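Polymeric Immunoglobulin Receptor (Oncorhynchus mykiss, PDB 5F1S) probably binds polymeric immunoglobulins for transport across mucosal epithelia, its ectodomain supplying the secretory component that accompanies them. Local coordinates at residues 113-119 with 201-205; 129-135 with 177-183. The contacts are given in a common frame with arbitrary orientation. Numbering follows the deposited sequence.

Interaction 1 of 2, residues 113-119 with 201-205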
loop_
_atom_site.group_PDB
_atom_site.type_symbol
_atom_site.label_atom_id
_atom_site.label_comp_id
_atom_site.label_asym_id
_atom_site.label_seq_id
_atom_site.Cartn_x
_atom_site.Cartn_y
_atom_site.Cartn_z
ATOM N N GLY A 113 -3.740 6.741 7.658
ATOM C CA GLY A 113 -3.447 5.998 8.856
ATOM C C GLY A 113 -2.262 5.094 8.685
ATOM O O GLY A 113 -1.269 5.449 8.022
ATOM N N LEU A 114 -2.348 3.902 9.302
ATOM C CA LEU A 114 -1.220 2.996 9.395
ATOM C C LEU A 114 -1.634 1.625 8.909
ATOM O O LEU A 114 -2.822 1.264 8.967
ATOM C CB LEU A 114 -0.652 2.841 10.831
ATOM C CG LEU A 114 0.119 4.078 11.324
ATOM C CD1 LEU A 114 -0.842 5.111 11.802
ATOM C CD2 LEU A 114 1.067 3.653 12.422
ATOM N N SER A 115 -0.660 0.867 8.422
ATOM C CA SER A 115 -0.886 -0.550 8.097
ATOM C C SER A 115 0.361 -1.337 8.436
ATOM O O SER A 115 1.406 -0.783 8.779
ATOM C CB SER A 115 -1.232 -0.741 6.613
ATOM O OG SER A 115 -0.083 -0.468 5.840
ATOM N N VAL A 116 0.284 -2.648 8.338
ATOM C CA VAL A 116 1.441 -3.455 8.686
ATOM C C VAL A 116 1.639 -4.503 7.623
ATOM O O VAL A 116 0.665 -5.045 7.087
ATOM C CB VAL A 116 1.278 -4.056 10.096
ATOM C CG1 VAL A 116 0.096 -5.009 10.152
ATOM C CG2 VAL A 116 2.538 -4.719 10.534
ATOM N N VAL A 117 2.911 -4.736 7.274
ATOM C CA VAL A 117 3.225 -5.719 6.248
ATOM C C VAL A 117 2.707 -7.085 6.675
ATOM O O VAL A 117 1.876 -7.696 5.996
ATOM C CB VAL A 117 4.744 -5.749 5.964
ATOM C CG1 VAL A 117 5.082 -6.915 5.041
ATOM C CG2 VAL A 117 5.261 -4.398 5.339
ATOM N N ASN A 118 3.141 -7.557 7.844
ATOM C CA ASN A 118 2.654 -8.828 8.367
ATOM C C ASN A 118 2.122 -8.591 9.771
ATOM O O ASN A 118 2.896 -8.248 10.669
ATOM C CB ASN A 118 3.784 -9.867 8.371
ATOM C CG ASN A 118 3.313 -11.265 8.782
ATOM O OD1 ASN A 118 2.105 -11.578 8.770
ATOM N ND2 ASN A 118 4.282 -12.124 9.149
ATOM N N SER A 119 0.821 -8.790 9.977
ATOM C CA SER A 119 0.250 -8.510 11.304
ATOM C C SER A 119 0.384 -9.675 12.288
ATOM O O SER A 119 -0.062 -9.564 13.438
ATOM C CB SER A 119 -1.224 -8.126 11.165
ATOM O OG SER A 119 -1.966 -9.264 10.794
ATOM N N GLN A 201 -3.975 7.131 15.461
ATOM C CA GLN A 201 -4.213 5.963 14.622
ATOM C C GLN A 201 -3.306 4.831 15.064
ATOM O O GLN A 201 -2.204 5.061 15.556
ATOM C CB GLN A 201 -3.945 6.250 13.145
ATOM C CG GLN A 201 -4.847 7.259 12.500
ATOM C CD GLN A 201 -6.239 7.052 12.836
ATOM O OE1 GLN A 201 -6.782 5.947 12.691
ATOM N NE2 GLN A 201 -6.865 8.112 13.340
ATOM N N GLN A 202 -3.759 3.584 14.848
ATOM C CA GLN A 202 -2.979 2.445 15.298
ATOM C C GLN A 202 -3.256 1.265 14.376
ATOM O O GLN A 202 -4.260 1.240 13.669
ATOM C CB GLN A 202 -3.299 2.076 16.741
ATOM C CG GLN A 202 -4.744 2.099 17.177
ATOM C CD GLN A 202 -4.907 1.991 18.727
ATOM O OE1 GLN A 202 -4.118 2.558 19.521
ATOM N NE2 GLN A 202 -5.937 1.275 19.151
ATOM N N VAL A 203 -2.338 0.322 14.356
ATOM C CA VAL A 203 -2.576 -0.954 13.682
ATOM C C VAL A 203 -2.071 -2.065 14.606
ATOM O O VAL A 203 -0.996 -1.949 15.207
ATOM C CB VAL A 203 -1.912 -1.021 12.285
ATOM C CG1 VAL A 203 -0.402 -0.880 12.337
ATOM C CG2 VAL A 203 -2.261 -2.366 11.654
ATOM N N ALA A 204 -2.887 -3.113 14.767
ATOM C CA ALA A 204 -2.573 -4.226 15.667
ATOM C C ALA A 204 -1.609 -5.226 15.035
ATOM O O ALA A 204 -1.700 -5.557 13.843
ATOM C CB ALA A 204 -3.881 -4.914 16.102
ATOM N N VAL A 205 -0.669 -5.701 15.851
ATOM C CA VAL A 205 0.345 -6.671 15.454
ATOM C C VAL A 205 0.416 -7.717 16.559
ATOM O O VAL A 205 0.474 -7.375 17.748
ATOM C CB VAL A 205 1.729 -6.027 15.249
ATOM C CG1 VAL A 205 2.762 -7.059 14.740
ATOM C CG2 VAL A 205 1.620 -4.831 14.288
#

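Interaction 2 of 2, residues 129-135 with 177-183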
loop_
_atom_site.group_PDB
_atom_site.type_symbol
_atom_site.label_atom_id
_atom_site.label_comp_id
_atom_site.label_asym_id
_atom_site.label_seq_id
_atom_site.Cartn_x
_atom_site.Cartn_y
_atom_site.Cartn_z
ATOM N N VAL A 129 13.158 -10.471 15.710
ATOM C CA VAL A 129 12.185 -10.285 14.641
ATOM C C VAL A 129 11.989 -8.797 14.422
ATOM O O VAL A 129 12.268 -7.974 15.297
ATOM C CB VAL A 129 10.834 -10.971 14.940
ATOM C CG1 VAL A 129 11.040 -12.458 14.980
ATOM C CG2 VAL A 129 10.236 -10.480 16.249
ATOM N N THR A 130 11.507 -8.465 13.230
ATOM C CA THR A 130 11.222 -7.089 12.853
ATOM C C THR A 130 9.792 -6.971 12.360
ATOM O O THR A 130 9.285 -7.841 11.661
ATOM C CB THR A 130 12.151 -6.587 11.804
ATOM O OG1 THR A 130 11.985 -7.384 10.634
ATOM C CG2 THR A 130 13.568 -6.657 12.342
ATOM N N VAL A 131 9.150 -5.904 12.789
ATOM C CA VAL A 131 7.806 -5.522 12.389
ATOM C C VAL A 131 7.955 -4.279 11.534
ATOM O O VAL A 131 8.648 -3.337 11.938
ATOM C CB VAL A 131 6.932 -5.217 13.618
ATOM C CG1 VAL A 131 5.549 -4.735 13.213
ATOM C CG2 VAL A 131 6.842 -6.411 14.572
ATOM N N GLN A 132 7.306 -4.255 10.382
ATOM C CA GLN A 132 7.392 -3.090 9.511
ATOM C C GLN A 132 6.042 -2.391 9.495
ATOM O O GLN A 132 5.068 -2.901 8.926
ATOM C CB GLN A 132 7.827 -3.425 8.090
ATOM C CG GLN A 132 8.186 -2.077 7.371
ATOM C CD GLN A 132 8.940 -2.253 6.066
ATOM O OE1 GLN A 132 9.371 -3.353 5.724
ATOM N NE2 GLN A 132 9.114 -1.160 5.342
ATOM N N CYS A 133 5.980 -1.245 10.154
ATOM C CA CYS A 133 4.773 -0.455 10.243
ATOM C C CYS A 133 4.796 0.613 9.160
ATOM O O CYS A 133 5.721 1.431 9.111
ATOM C CB CYS A 133 4.645 0.223 11.595
ATOM S SG CYS A 133 5.112 -0.745 13.116
ATOM N N LEU A 134 3.775 0.637 8.335
ATOM C CA LEU A 134 3.660 1.600 7.254
ATOM C C LEU A 134 2.721 2.724 7.645
ATOM O O LEU A 134 1.781 2.525 8.413
ATOM C CB LEU A 134 3.115 0.930 6.004
ATOM C CG LEU A 134 3.812 -0.382 5.637
ATOM C CD1 LEU A 134 3.075 -0.966 4.424
ATOM C CD2 LEU A 134 5.249 -0.130 5.276
ATOM N N TYR A 135 2.971 3.926 7.121
ATOM C CA TYR A 135 2.065 5.014 7.445
ATOM C C TYR A 135 1.907 5.983 6.287
ATOM O O TYR A 135 2.763 6.075 5.415
ATOM C CB TYR A 135 2.530 5.763 8.696
ATOM C CG TYR A 135 3.879 6.362 8.596
ATOM C CD1 TYR A 135 4.072 7.591 7.967
ATOM C CD2 TYR A 135 4.962 5.727 9.117
ATOM C CE1 TYR A 135 5.322 8.157 7.896
ATOM C CE2 TYR A 135 6.236 6.283 9.040
ATOM C CZ TYR A 135 6.390 7.511 8.439
ATOM O OH TYR A 135 7.644 8.064 8.370
ATOM N N LYS A 177 7.773 6.965 5.027
ATOM C CA LYS A 177 6.781 5.939 4.660
ATOM C C LYS A 177 6.571 4.855 5.708
ATOM O O LYS A 177 5.534 4.200 5.666
ATOM C CB LYS A 177 7.192 5.192 3.358
ATOM C CG LYS A 177 7.413 5.987 2.129
ATOM C CD LYS A 177 7.575 5.048 0.923
ATOM C CE LYS A 177 8.723 4.041 1.059
ATOM N NZ LYS A 177 8.901 3.254 -0.220
ATOM N N ALA A 178 7.558 4.544 6.552
ATOM C CA ALA A 178 7.518 3.322 7.334
ATOM C C ALA A 178 8.440 3.471 8.512
ATOM O O ALA A 178 9.447 4.186 8.439
ATOM C CB ALA A 178 7.967 2.092 6.535
ATOM N N PHE A 179 8.100 2.779 9.601
ATOM C CA PHE A 179 9.055 2.613 10.688
ATOM C C PHE A 179 9.126 1.148 11.047
ATOM O O PHE A 179 8.129 0.440 10.953
ATOM C CB PHE A 179 8.706 3.525 11.909
ATOM C CG PHE A 179 7.357 3.274 12.591
ATOM C CD1 PHE A 179 7.275 2.511 13.749
ATOM C CD2 PHE A 179 6.219 3.895 12.148
ATOM C CE1 PHE A 179 6.079 2.336 14.408
ATOM C CE2 PHE A 179 5.006 3.732 12.806
ATOM C CZ PHE A 179 4.937 2.957 13.947
ATOM N N THR A 180 10.328 0.673 11.333
ATOM C CA THR A 180 10.548 -0.728 11.675
ATOM C C THR A 180 10.781 -0.838 13.168
ATOM O O THR A 180 11.469 -0.005 13.765
ATOM C CB THR A 180 11.746 -1.313 10.927
ATOM O OG1 THR A 180 12.913 -0.541 11.233
ATOM C CG2 THR A 180 11.506 -1.245 9.432
ATOM N N VAL A 181 10.222 -1.883 13.759
ATOM C CA VAL A 181 10.378 -2.168 15.178
ATOM C C VAL A 181 11.129 -3.489 15.229
ATOM O O VAL A 181 10.642 -4.506 14.728
ATOM C CB VAL A 181 9.034 -2.249 15.927
ATOM C CG1 VAL A 181 9.231 -2.563 17.430
ATOM C CG2 VAL A 181 8.219 -0.978 15.775
ATOM N N THR A 182 12.332 -3.480 15.793
ATOM C CA THR A 182 13.111 -4.702 15.929
ATOM C C THR A 182 13.055 -5.148 17.380
ATOM O O THR A 182 13.462 -4.402 18.271
ATOM C CB THR A 182 14.561 -4.499 15.473
ATOM O OG1 THR A 182 14.560 -4.163 14.093
ATOM C CG2 THR A 182 15.356 -5.790 15.645
ATOM N N LEU A 183 12.494 -6.340 17.610
ATOM C CA LEU A 183 12.511 -7.005 18.908
ATOM C C LEU A 183 13.772 -7.861 18.930
ATOM O O LEU A 183 13.879 -8.834 18.181
ATOM C CB LEU A 183 11.254 -7.851 19.094
ATOM C CG LEU A 183 9.967 -7.091 18.741
ATOM C CD1 LEU A 183 8.721 -7.936 19.019
ATOM C CD2 LEU A 183 9.858 -5.878 19.525
#

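Interaction 1 of 2, residues 113-119 with 201-205
Strands 114-116 and 201-205 run in nearly the same direction, 14° between their axes, yet their axes come no closer than 6.0 Å and the two segments share no hydrogen bond. The CA atoms of Ser-115 and Val-203 are 5.8 Å apart, and past the end of the first strand those of Ser-119 and Val-205 close to 4.5 Å, where the first segment swings across and Val-205 CA makes a CA-H...O contact of 3.5 Å with Ser-119 O. This is the A-strand switch of a V-set immunoglobulin domain: residues 114-116 are edge strand A, hydrogen-bonded to strand 129-135 of one sheet, and 117-119 carry the chain over to strand 120-124 (A'), which pairs in parallel with strand 201-210 (G) of the other. The backbone hydrogen bond between Ser-119 and Tyr-206 belongs to this new pairing. Between the sheets, side chains fill the gap. Leu-114 and Val-116 point toward the second segment and Val-203 points back between them, with Leu-114 CB 4.0 Å from Val-203 CG1 and Val-116 CG1 3.8 Å from Val-203 CG2. Val-116 CG2 also meets Val-205 CG2 at 3.9 Å. At the other end, Leu-114 CD1 packs on the aliphatic base of Gln-201, 3.6 Å from its CB.

Interaction 2 of 2, residues 129-135 with 177-183
Lys-177 opens the pairing just ahead of the strand proper: its O accepts a hydrogen bond from Tyr-135 N (3.0 Å), and its backbone C lies over one face of the Tyr-135 ring. Ala-178 faces the other way from the disulfide, its CB 3.7 Å from Leu-134 CD2. Phe-179 forms an antiparallel hydrogen-bonded pair with Cys-133, N to O in both directions at 2.8 Å. Its ring takes Cys-133 CB over the face in a CH-pi contact, 3.7 Å from CB to the centroid, while Cys-133 SG sits obliquely at 4.0 Å from the same centroid. The Tyr-135 side chain meets the Phe-179 ring edge. Thr-180 then pairs with Gln-132 without hydrogen bonds, and Val-181 repeats the bonded pattern with Val-131, both N...O distances being 2.8 Å. Beyond Thr-182, whose OG1 lies 3.2 Å from Thr-130 CG2, Leu-183 closes the register with two hydrogen bonds to Val-129. These are the B and E strands of the immunoglobulin sandwich, and Cys-133 forms the canonical intersheet disulfide with Cys-196. Val-131, Val-181 and Leu-183 pack on Trp-146 of strand 144-148 in the facing sheet. Within its own sheet the pair is flanked by strands 114-116 and 169-173, and Arg-14 of the first domain hydrogen-bonds to the carbonyls of Tyr-135 and Lys-177.

Strand 129-135 joins the two contacts: it pairs with 177-183 in interaction 2 and, on its other edge, with 114-116 of interaction 1, where Ser-115 O probably accepts a hydrogen bond from Leu-134 N at 2.8 Å. Interaction 2 is a contact within one sheet, a continuous backbone pairing that buries 712 Å², in which seven of the 14 touching residues are buried, against two of 11 in interaction 1; the disulfide lies on its Cys-133 face. Interaction 1 lies closer to the surface, buries 380 Å², and bridges two sheets with apolar side chains instead of hydrogen bonds. Val-131 of the first sheet touches both Val-116 and Val-205, so the packing of interaction 1 runs on into the core lined by interaction 2.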